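PDB 3MFQ: high-affinity zinc uptake system protein znuA from Streptococcus suis, which probably serves as the metal-binding component of an ABC uptake system, capturing zinc and perhaps related metal ions outside the cell for import. Local coordinates for residues 20-25 against 139-144; 149-154 against 272-277. All coordinates share one frame; numbering follows the deposited sequence.

Contact 1. Residues 20-25 against 139-144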
loop_
_atom_site.group_PDB
_atom_site.type_symbol
_atom_site.label_atom_id
_atom_site.label_comp_id
_atom_site.label_asym_id
_atom_site.label_seq_id
_atom_site.Cartn_x
_atom_site.Cartn_y
_atom_site.Cartn_z
ATOM N N VAL A 20 -5.033 3.782 -13.368
ATOM C CA VAL A 20 -5.280 3.791 -14.807
ATOM C C VAL A 20 -6.651 4.355 -15.151
ATOM O O VAL A 20 -6.783 5.172 -16.058
ATOM C CB VAL A 20 -5.147 2.388 -15.418
ATOM C CG1 VAL A 20 -5.508 2.419 -16.892
ATOM C CG2 VAL A 20 -3.739 1.874 -15.236
ATOM N N TYR A 21 -7.674 3.915 -14.432
ATOM C CA TYR A 21 -9.005 4.446 -14.661
ATOM C C TYR A 21 -9.005 5.950 -14.452
ATOM O O TYR A 21 -9.536 6.698 -15.268
ATOM C CB TYR A 21 -10.030 3.796 -13.738
ATOM C CG TYR A 21 -11.403 4.414 -13.859
ATOM C CD1 TYR A 21 -12.193 4.181 -14.978
ATOM C CD2 TYR A 21 -11.908 5.235 -12.862
ATOM C CE1 TYR A 21 -13.450 4.744 -15.098
ATOM C CE2 TYR A 21 -13.166 5.803 -12.972
ATOM C CZ TYR A 21 -13.932 5.554 -14.091
ATOM O OH TYR A 21 -15.182 6.116 -14.206
ATOM N N GLN A 22 -8.403 6.386 -13.351
ATOM C CA GLN A 22 -8.325 7.806 -13.035
ATOM C C GLN A 22 -7.701 8.568 -14.193
ATOM O O GLN A 22 -8.104 9.686 -14.506
ATOM C CB GLN A 22 -7.505 8.028 -11.762
ATOM C CG GLN A 22 -8.107 7.401 -10.514
ATOM C CD GLN A 22 -9.404 8.064 -10.087
ATOM O OE1 GLN A 22 -9.640 9.237 -10.374
ATOM N NE2 GLN A 22 -10.249 7.316 -9.389
ATOM N N LEU A 23 -6.722 7.943 -14.834
ATOM C CA LEU A 23 -5.990 8.579 -15.919
ATOM C C LEU A 23 -6.648 8.326 -17.269
ATOM O O LEU A 23 -7.030 9.263 -17.968
ATOM C CB LEU A 23 -4.546 8.075 -15.948
ATOM C CG LEU A 23 -3.790 8.099 -14.618
ATOM C CD1 LEU A 23 -2.422 7.452 -14.766
ATOM C CD2 LEU A 23 -3.666 9.520 -14.090
ATOM N N ALA A 24 -6.782 7.053 -17.627
ATOM C CA ALA A 24 -7.252 6.665 -18.951
ATOM C C ALA A 24 -8.769 6.580 -19.044
ATOM O O ALA A 24 -9.320 6.437 -20.135
ATOM C CB ALA A 24 -6.626 5.339 -19.361
ATOM N N GLY A 25 -9.441 6.665 -17.902
ATOM C CA GLY A 25 -10.883 6.540 -17.868
ATOM C C GLY A 25 -11.337 5.255 -18.529
ATOM O O GLY A 25 -10.804 4.181 -18.254
ATOM N N GLU A 139 -3.026 15.663 -14.941
ATOM C CA GLU A 139 -2.853 16.894 -14.181
ATOM C C GLU A 139 -3.928 17.046 -13.111
ATOM O O GLU A 139 -3.642 17.466 -11.990
ATOM C CB GLU A 139 -2.848 18.108 -15.107
ATOM C CG GLU A 139 -1.684 18.143 -16.075
ATOM C CD GLU A 139 -1.460 19.524 -16.654
ATOM O OE1 GLU A 139 -2.132 20.475 -16.199
ATOM O OE2 GLU A 139 -0.610 19.663 -17.557
ATOM N N LYS A 140 -5.163 16.696 -13.457
ATOM C CA LYS A 140 -6.274 16.798 -12.519
ATOM C C LYS A 140 -6.108 15.848 -11.335
ATOM O O LYS A 140 -6.505 16.168 -10.217
ATOM C CB LYS A 140 -7.604 16.527 -13.222
ATOM C CG LYS A 140 -8.801 16.551 -12.287
ATOM C CD LYS A 140 -10.084 16.175 -13.010
ATOM C CE LYS A 140 -11.265 16.145 -12.052
ATOM N NZ LYS A 140 -12.540 15.840 -12.756
ATOM N N TYR A 141 -5.523 14.681 -11.581
ATOM C CA TYR A 141 -5.318 13.707 -10.514
ATOM C C TYR A 141 -4.080 14.047 -9.687
ATOM O O TYR A 141 -4.052 13.820 -8.478
ATOM C CB TYR A 141 -5.228 12.284 -11.071
ATOM C CG TYR A 141 -5.206 11.209 -10.002
ATOM C CD1 TYR A 141 -6.234 11.105 -9.073
ATOM C CD2 TYR A 141 -4.165 10.292 -9.928
ATOM C CE1 TYR A 141 -6.221 10.124 -8.096
ATOM C CE2 TYR A 141 -4.145 9.307 -8.955
ATOM C CZ TYR A 141 -5.174 9.228 -8.043
ATOM O OH TYR A 141 -5.153 8.249 -7.079
ATOM N N GLN A 142 -3.059 14.592 -10.339
ATOM C CA GLN A 142 -1.877 15.053 -9.623
ATOM C C GLN A 142 -2.282 16.098 -8.592
ATOM O O GLN A 142 -1.857 16.048 -7.439
ATOM C CB GLN A 142 -0.847 15.641 -10.588
ATOM C CG GLN A 142 -0.156 14.621 -11.477
ATOM C CD GLN A 142 0.820 13.736 -10.721
ATOM O OE1 GLN A 142 1.618 13.020 -11.326
ATOM N NE2 GLN A 142 0.765 13.784 -9.396
ATOM N N ALA A 143 -3.115 17.040 -9.021
ATOM C CA ALA A 143 -3.598 18.097 -8.145
ATOM C C ALA A 143 -4.445 17.524 -7.020
ATOM O O ALA A 143 -4.409 18.019 -5.895
ATOM C CB ALA A 143 -4.388 19.119 -8.935
ATOM N N GLN A 144 -5.216 16.487 -7.328
ATOM C CA GLN A 144 -6.042 15.833 -6.320
ATOM C C GLN A 144 -5.165 15.156 -5.280
ATOM O O GLN A 144 -5.508 15.113 -4.098
ATOM C CB GLN A 144 -6.982 14.815 -6.965
ATOM C CG GLN A 144 -8.108 15.437 -7.766
ATOM C CD GLN A 144 -9.015 14.400 -8.386
ATOM O OE1 GLN A 144 -10.031 14.730 -8.993
ATOM N NE2 GLN A 144 -8.652 13.133 -8.235
HETATM O O HOH W 1 -10.360 11.099 -8.079
#
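Q22 sits over one face of the Y141 ring. Its CB lies 4.2 Å from the centroid of the Y141 ring and only 7° off the ring normal, a CH-pi contact. CG of Q22 continues over the same ring, 4.1 Å from CE1 of Y141. The Q22 chain bends at chi2, and its amide plane ends 23° from the plane of the ring. OE1 of Q22 then lies 4.1 Å from CD1 of Y141. The two ends of this amide have separate polar partners. OE1 of Q22 accepts from a water at 3.0 Å, and NE2 of Q22 is hydrogen-bonded to OD1 of D18. NE2 of Q144, at the ring edge and in its plane, donates to the same water at 2.7 Å. The water thus bridges the two segments beside the apolar contact. One residue on, CD2 of L23 meets CD2 of Y141 obliquely at 4.3 Å. Y141 reaches both partners with CG anti to its backbone N (chi1 -172°). The contact joins the C-terminal end of helix 14-24 to the middle of the long helix 131-156. Y141 also packs on Y112 of helix 109-123 and on F266 and I267 of helix 266-281.

Contact 2. Residues 149-154 against 272-277; sequences HAWVEK and HNVKLM
V274 packs against both W151 and V152, and these apolar contacts make up most of the interface. CZ3 of W151 lies 3.6 Å from CG1 of V274 and equally near its CB. The valine meets the indole obliquely, and the two side chains run past each other in opposite directions. The other branch of V274 turns to the second valine: its CG2 is 3.7 Å from CG1 of V152. CG1 of V274 thus goes to W151, while CG2 meets mainly V152 and also approaches the indole. V152 CG2 also lies at the edge of the indole, in its plane.

The second kind of contact is the chain of K275 against the indole edge. Its CG is near the ring plane, 3.9 Å from CH2 of W151. The lysine is extended beyond CG and crosses the tryptophan at about a right angle, which brings CE to 3.9 Å from CZ2 of W151. With chi1 at -177° the indole swings away from its own backbone N, and this carries the six-membered ring to V274 and K275.

The two segments run at 8°, their axes 10.5 Å apart: near-parallel packing of the long helix 131-156 with the C-terminal helix 266-281. K271, one turn before K275, makes a cation-pi contact with W151. V274 also touches E155 and L156 of helix 131-156, and V152 packs on Y180.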
loop_
_atom_site.group_PDB
_atom_site.type_symbol
_atom_site.label_atom_id
_atom_site.label_comp_id
_atom_site.label_asym_id
_atom_site.label_seq_id
_atom_site.Cartn_x
_atom_site.Cartn_y
_atom_site.Cartn_z
ATOM N N HIS A 149 -2.582 15.419 0.171
ATOM C CA HIS A 149 -1.465 15.522 1.101
ATOM C C HIS A 149 -1.741 16.576 2.165
ATOM O O HIS A 149 -1.394 16.398 3.333
ATOM C CB HIS A 149 -0.166 15.843 0.363
ATOM C CG HIS A 149 1.046 15.836 1.245
ATOM N ND1 HIS A 149 1.890 14.751 1.342
ATOM C CD2 HIS A 149 1.551 16.781 2.074
ATOM C CE1 HIS A 149 2.864 15.027 2.191
ATOM N NE2 HIS A 149 2.680 16.253 2.649
ATOM N N ALA A 150 -2.369 17.673 1.757
ATOM C CA ALA A 150 -2.724 18.737 2.687
ATOM C C ALA A 150 -3.810 18.266 3.646
ATOM O O ALA A 150 -3.824 18.644 4.816
ATOM C CB ALA A 150 -3.181 19.971 1.929
ATOM N N TRP A 151 -4.715 17.434 3.142
ATOM C CA TRP A 151 -5.810 16.903 3.943
ATOM C C TRP A 151 -5.285 16.001 5.050
ATOM O O TRP A 151 -5.688 16.121 6.206
ATOM C CB TRP A 151 -6.779 16.124 3.055
ATOM C CG TRP A 151 -7.981 15.587 3.774
ATOM C CD1 TRP A 151 -9.187 16.208 3.930
ATOM C CD2 TRP A 151 -8.099 14.317 4.423
ATOM N NE1 TRP A 151 -10.046 15.406 4.639
ATOM C CE2 TRP A 151 -9.402 14.239 4.955
ATOM C CE3 TRP A 151 -7.229 13.239 4.610
ATOM C CZ2 TRP A 151 -9.855 13.126 5.660
ATOM C CZ3 TRP A 151 -7.680 12.136 5.310
ATOM C CH2 TRP A 151 -8.980 12.088 5.826
ATOM N N VAL A 152 -4.384 15.093 4.686
ATOM C CA VAL A 152 -3.806 14.158 5.643
ATOM C C VAL A 152 -3.077 14.905 6.749
ATOM O O VAL A 152 -3.228 14.591 7.929
ATOM C CB VAL A 152 -2.817 13.196 4.965
ATOM C CG1 VAL A 152 -2.226 12.246 5.987
ATOM C CG2 VAL A 152 -3.508 12.429 3.853
ATOM N N GLU A 153 -2.284 15.896 6.354
ATOM C CA GLU A 153 -1.548 16.723 7.301
ATOM C C GLU A 153 -2.472 17.372 8.326
ATOM O O GLU A 153 -2.324 17.162 9.528
ATOM C CB GLU A 153 -0.747 17.801 6.564
ATOM C CG GLU A 153 0.525 17.298 5.893
ATOM C CD GLU A 153 1.635 16.993 6.889
ATOM O OE1 GLU A 153 1.383 17.060 8.112
ATOM O OE2 GLU A 153 2.764 16.687 6.446
ATOM N N LYS A 154 -3.422 18.165 7.845
ATOM C CA LYS A 154 -4.370 18.830 8.729
ATOM C C LYS A 154 -5.101 17.801 9.580
ATOM O O LYS A 154 -5.397 18.041 10.748
ATOM C CB LYS A 154 -5.370 19.663 7.919
ATOM C CG LYS A 154 -6.448 20.348 8.755
ATOM C CD LYS A 154 -7.172 21.433 7.963
ATOM C CE LYS A 154 -6.231 22.571 7.575
ATOM N NZ LYS A 154 -6.825 23.476 6.548
ATOM N N HIS A 272 -9.758 6.926 4.460
ATOM C CA HIS A 272 -10.251 5.887 5.353
ATOM C C HIS A 272 -9.198 5.507 6.388
ATOM O O HIS A 272 -9.478 5.457 7.587
ATOM C CB HIS A 272 -10.661 4.652 4.553
ATOM C CG HIS A 272 -10.951 3.452 5.401
ATOM N ND1 HIS A 272 -12.222 3.135 5.827
ATOM C CD2 HIS A 272 -10.135 2.496 5.900
ATOM C CE1 HIS A 272 -12.176 2.031 6.553
ATOM N NE2 HIS A 272 -10.920 1.623 6.613
ATOM N N ASN A 273 -7.987 5.236 5.917
ATOM C CA ASN A 273 -6.890 4.896 6.809
ATOM C C ASN A 273 -6.626 6.007 7.817
ATOM O O ASN A 273 -6.536 5.761 9.019
ATOM C CB ASN A 273 -5.623 4.584 6.010
ATOM C CG ASN A 273 -5.659 3.207 5.372
ATOM O OD1 ASN A 273 -6.646 2.480 5.490
ATOM N ND2 ASN A 273 -4.576 2.840 4.699
ATOM N N VAL A 274 -6.516 7.234 7.318
ATOM C CA VAL A 274 -6.216 8.386 8.159
ATOM C C VAL A 274 -7.268 8.628 9.241
ATOM O O VAL A 274 -6.934 8.724 10.419
ATOM C CB VAL A 274 -6.048 9.659 7.319
ATOM C CG1 VAL A 274 -6.058 10.881 8.209
ATOM C CG2 VAL A 274 -4.763 9.588 6.513
ATOM N N LYS A 275 -8.533 8.730 8.843
ATOM C CA LYS A 275 -9.615 8.939 9.803
ATOM C C LYS A 275 -9.578 7.875 10.894
ATOM O O LYS A 275 -9.809 8.159 12.067
ATOM C CB LYS A 275 -10.982 8.914 9.112
ATOM C CG LYS A 275 -11.281 10.106 8.214
ATOM C CD LYS A 275 -12.746 10.102 7.782
ATOM C CE LYS A 275 -13.047 11.211 6.780
ATOM N NZ LYS A 275 -14.499 11.273 6.439
ATOM N N LEU A 276 -9.286 6.644 10.493
ATOM C CA LEU A 276 -9.269 5.519 11.415
ATOM C C LEU A 276 -8.220 5.725 12.497
ATOM O O LEU A 276 -8.462 5.462 13.674
ATOM C CB LEU A 276 -8.994 4.220 10.655
ATOM C CG LEU A 276 -9.183 2.914 11.427
ATOM C CD1 LEU A 276 -10.609 2.802 11.932
ATOM C CD2 LEU A 276 -8.833 1.723 10.555
ATOM N N MET A 277 -7.051 6.201 12.091
ATOM C CA MET A 277 -5.952 6.416 13.020
ATOM C C MET A 277 -6.281 7.508 14.029
ATOM O O MET A 277 -6.040 7.355 15.225
ATOM C CB MET A 277 -4.679 6.777 12.258
ATOM C CG MET A 277 -4.259 5.739 11.238
ATOM S SD MET A 277 -2.761 6.207 10.360
ATOM C CE MET A 277 -2.598 4.837 9.222
#

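Contacts 1 and 2 share helix 131-156, the long helix that runs between the two lobes, consistent with the linking helix of related metal-binding proteins. Their centres are 20 Å apart, and their nearest atoms are about 5 Å apart without touching. Contact 1 ties this helix to helix 14-24 of the N-terminal lobe. Contact 2 ties it, closer to its C-terminal end, to the last helix, 266-281. That last helix also reaches contact 1, through F266 and I267. Neither contact includes a zinc ligand. The zinc ion is bound by H41, H104, H170 and D254, so both contacts belong to the helical framework and not to the metal site.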